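Local coordinates for protein chitinase A (Pteris ryukyuensis, PDB 4RL3) that probably hydrolyses the glycosidic bonds of chitin as the catalytic domain of a fern family 18 class III chitinase, at residues A[89-94]-A[127-132]. Numbering follows the deposited sequence. Where two conformers were deposited one is given.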
ATOM      1  N   VAL A  89      -4.819 -14.652   5.080  1.00  8.66           N
ATOM      2  CA  VAL A  89      -4.199 -14.766   3.775  1.00  8.18           C
ATOM      3  C   VAL A  89      -2.762 -15.226   3.984  1.00  7.75           C
ATOM      4  O   VAL A  89      -1.842 -14.416   4.089  1.00  7.75           O
ATOM      5  CB  VAL A  89      -4.258 -13.433   2.997  1.00  8.05           C
ATOM      6  CG1 VAL A  89      -3.546 -13.567   1.653  1.00  7.95           C
ATOM      7  CG2 VAL A  89      -5.696 -13.003   2.787  1.00  8.12           C
ATOM      8  N   GLN A  90      -2.578 -16.540   4.029  1.00  7.31           N
ATOM      9  CA  GLN A  90      -1.262 -17.144   4.162  1.00  7.37           C
ATOM     10  C   GLN A  90      -0.564 -17.108   2.820  1.00  7.06           C
ATOM     11  O   GLN A  90      -1.102 -17.630   1.833  1.00  7.03           O
ATOM     12  CB  GLN A  90      -1.384 -18.609   4.608  1.00  7.37           C
ATOM     13  CG  GLN A  90      -1.871 -18.777   6.033  1.00  7.50           C
ATOM     14  CD  GLN A  90      -0.855 -18.315   7.054  1.00  7.67           C
ATOM     15  OE1 GLN A  90       0.307 -18.038   6.729  1.00  7.64           O
ATOM     16  NE2 GLN A  90      -1.279 -18.245   8.311  1.00  7.84           N
ATOM     17  N   PHE A  91       0.615 -16.495   2.753  1.00  7.07           N
ATOM     18  CA  PHE A  91       1.365 -16.573   1.511  1.00  6.90           C
ATOM     19  C   PHE A  91       1.739 -18.029   1.266  1.00  7.25           C
ATOM     20  O   PHE A  91       2.289 -18.689   2.139  1.00  7.47           O
ATOM     21  CB  PHE A  91       2.634 -15.721   1.526  1.00  6.51           C
ATOM     22  CG  PHE A  91       3.295 -15.650   0.177  1.00  6.22           C
ATOM     23  CD1 PHE A  91       4.144 -16.660  -0.248  1.00  6.13           C
ATOM     24  CD2 PHE A  91       3.012 -14.609  -0.684  1.00  6.07           C
ATOM     25  CE1 PHE A  91       4.720 -16.617  -1.498  1.00  6.06           C
ATOM     26  CE2 PHE A  91       3.593 -14.557  -1.935  1.00  5.99           C
ATOM     27  CZ  PHE A  91       4.439 -15.565  -2.343  1.00  6.00           C
ATOM     28  N   THR A  92       1.444 -18.526   0.072  1.00  7.64           N
ATOM     29  CA  THR A  92       1.767 -19.917  -0.230  1.00  8.22           C
ATOM     30  C   THR A  92       1.955 -20.153  -1.733  1.00  7.77           C
ATOM     31  O   THR A  92       1.255 -19.575  -2.576  1.00  7.77           O
ATOM     32  CB  THR A  92       0.724 -20.861   0.404  1.00  8.87           C
ATOM     33  OG1 THR A  92       1.107 -22.231   0.205  1.00  9.91           O
ATOM     34  CG2 THR A  92      -0.646 -20.615  -0.151  1.00  9.05           C
ATOM     35  N   ALA A  93       2.944 -20.979  -2.049  1.00  7.65           N
ATOM     36  CA  ALA A  93       3.333 -21.240  -3.424  1.00  7.71           C
ATOM     37  C   ALA A  93       3.538 -22.730  -3.613  1.00  7.95           C
ATOM     38  O   ALA A  93       4.173 -23.381  -2.784  1.00  8.44           O
ATOM     39  CB  ALA A  93       4.627 -20.508  -3.751  1.00  7.66           C
ATOM     40  N   THR A  94       3.020 -23.257  -4.713  1.00  7.93           N
ATOM     41  CA  THR A  94       3.260 -24.659  -5.088  1.00  8.06           C
ATOM     42  C   THR A  94       4.740 -24.864  -5.394  1.00  7.88           C
ATOM     43  O   THR A  94       5.352 -25.837  -4.942  1.00  8.15           O
ATOM     44  CB  THR A  94       2.404 -25.040  -6.318  1.00  8.38           C
ATOM     45  OG1 THR A  94       1.015 -24.901  -5.983  1.00  8.86           O
ATOM     46  CG2 THR A  94       2.688 -26.477  -6.768  1.00  8.60           C
ATOM     47  N   ASP A 127       3.078 -18.304   7.837  1.00 10.88           N
ATOM     48  CA  ASP A 127       3.167 -19.547   8.597  1.00 12.27           C
ATOM     49  C   ASP A 127       3.308 -20.787   7.706  1.00 13.11           C
ATOM     50  O   ASP A 127       3.588 -21.874   8.216  1.00 13.97           O
ATOM     51  CB  ASP A 127       1.948 -19.667   9.506  1.00 12.72           C
ATOM     52  CG  ASP A 127       1.772 -18.449  10.399  1.00 13.13           C
ATOM     53  OD1 ASP A 127       2.728 -18.109  11.122  1.00 13.83           O
ATOM     54  OD2 ASP A 127       0.699 -17.805  10.361  1.00 14.29           O
ATOM     55  N   GLN A 128       3.114 -20.628   6.393  1.00 13.83           N
ATOM     56  CA  GLN A 128       3.128 -21.746   5.438  1.00 14.84           C
ATOM     57  C   GLN A 128       4.206 -21.590   4.358  1.00 14.04           C
ATOM     58  O   GLN A 128       4.177 -22.282   3.337  1.00 14.77           O
ATOM     59  CB  GLN A 128       1.751 -21.881   4.770  1.00 16.14           C
ATOM     60  CG  GLN A 128       0.608 -22.132   5.745  1.00 17.80           C
ATOM     61  CD  GLN A 128      -0.756 -22.270   5.085  1.00 18.85           C
ATOM     62  OE1 GLN A 128      -1.758 -22.436   5.774  1.00 20.87           O
ATOM     63  NE2 GLN A 128      -0.810 -22.186   3.755  1.00 19.74           N
ATOM     64  N   VAL A 129       5.157 -20.692   4.588  1.00 12.77           N
ATOM     65  CA  VAL A 129       6.202 -20.405   3.617  1.00 11.78           C
ATOM     66  C   VAL A 129       7.483 -19.938   4.306  1.00 10.96           C
ATOM     67  O   VAL A 129       7.440 -19.243   5.318  1.00 11.18           O
ATOM     68  CB  VAL A 129       5.723 -19.353   2.591  1.00 11.93           C
ATOM     69  CG1 VAL A 129       5.564 -17.980   3.228  1.00 11.91           C
ATOM     70  CG2 VAL A 129       6.672 -19.293   1.399  1.00 11.89           C
ATOM     71  N   SER A 130       8.627 -20.312   3.750  1.00 10.08           N
ATOM     72  CA  SER A 130       9.896 -19.785   4.242  1.00  9.56           C
ATOM     73  C   SER A 130      10.090 -18.358   3.768  1.00  8.93           C
ATOM     74  O   SER A 130       9.537 -17.936   2.757  1.00  8.35           O
ATOM     75  CB  SER A 130      11.072 -20.628   3.778  1.00  9.78           C
ATOM     76  OG  SER A 130      11.335 -20.422   2.402  1.00  9.93           O
ATOM     77  N   THR A 131      10.900 -17.615   4.494  1.00  8.58           N
ATOM     78  CA  THR A 131      11.182 -16.243   4.122  1.00  8.29           C
ATOM     79  C   THR A 131      11.906 -16.169   2.775  1.00  7.87           C
ATOM     80  O   THR A 131      11.607 -15.297   1.959  1.00  7.53           O
ATOM     81  CB  THR A 131      11.953 -15.542   5.254  1.00  8.69           C
ATOM     82  OG1 THR A 131      11.076 -15.446   6.384  1.00  9.05           O
ATOM     83  CG2 THR A 131      12.458 -14.163   4.843  1.00  8.76           C
ATOM     84  N   SER A 132      12.840 -17.087   2.531  0.50  7.55           N
ATOM     85  CA  SER A 132      13.538 -17.126   1.247  0.50  7.39           C
ATOM     86  C   SER A 132      12.569 -17.331   0.084  0.50  7.19           C
ATOM     87  O   SER A 132      12.718 -16.709  -0.961  0.50  7.31           O
ATOM     88  CB  SER A 132      14.600 -18.226   1.231  0.50  7.36           C
ATOM     89  OG  SER A 132      15.696 -17.889   2.069  0.50  7.38           O
TER
HETATM   90  O   HOH W   1       2.365 -18.502   4.787  1.00  8.57           O
HETATM   91  O   HOH W   2       4.091 -22.292   0.448  1.00 18.89           O
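The side-chain amide of Q90 grips D127 with both of its ends. Q90 NE2 donates to D127 OD2 at 2.9 Å, nearly straight at 167°. The acceptor lies close to the Q90 amide plane, and OD2 uses its anti lone pair. Q90 OE1 accepts from the backbone D127 N at 3.0 Å; this bond is more bent, and the donor sits 23° from the carbonyl plane. The Q90 chain bends at chi2, which turns CD toward D127.

Two waters bridge the segments. One accepts from Q128 N and lies within donating distance of Q90 OE1 and F91 O, 2.7 Å from the latter. The other accepts from A93 N and donates to Q128 O.

The Q128 side chain, extended beyond CG, crosses that of Q90 at about a right angle. Its amide packs against Q90 CB and CG, with Q128 OE1 3.7 Å from Q90 CG. The two amide planes are only 15° apart.

The apolar touch is small. Both methyls of V129 approach the F91 ring at CD1, CG1 at 4.0 Å. Y123, W99 and F134 also meet this ring, so V129 adds to an aromatic cluster.

The contact joins two parts of the TIM barrel surface: the loop before helix 96-114 and the loop that runs into the start of helix 131-147. Its chemistry implies a largely polar junction of two direct bonds and two bridging waters, in which one side-chain amide holds both the carboxylate and the backbone N of D127.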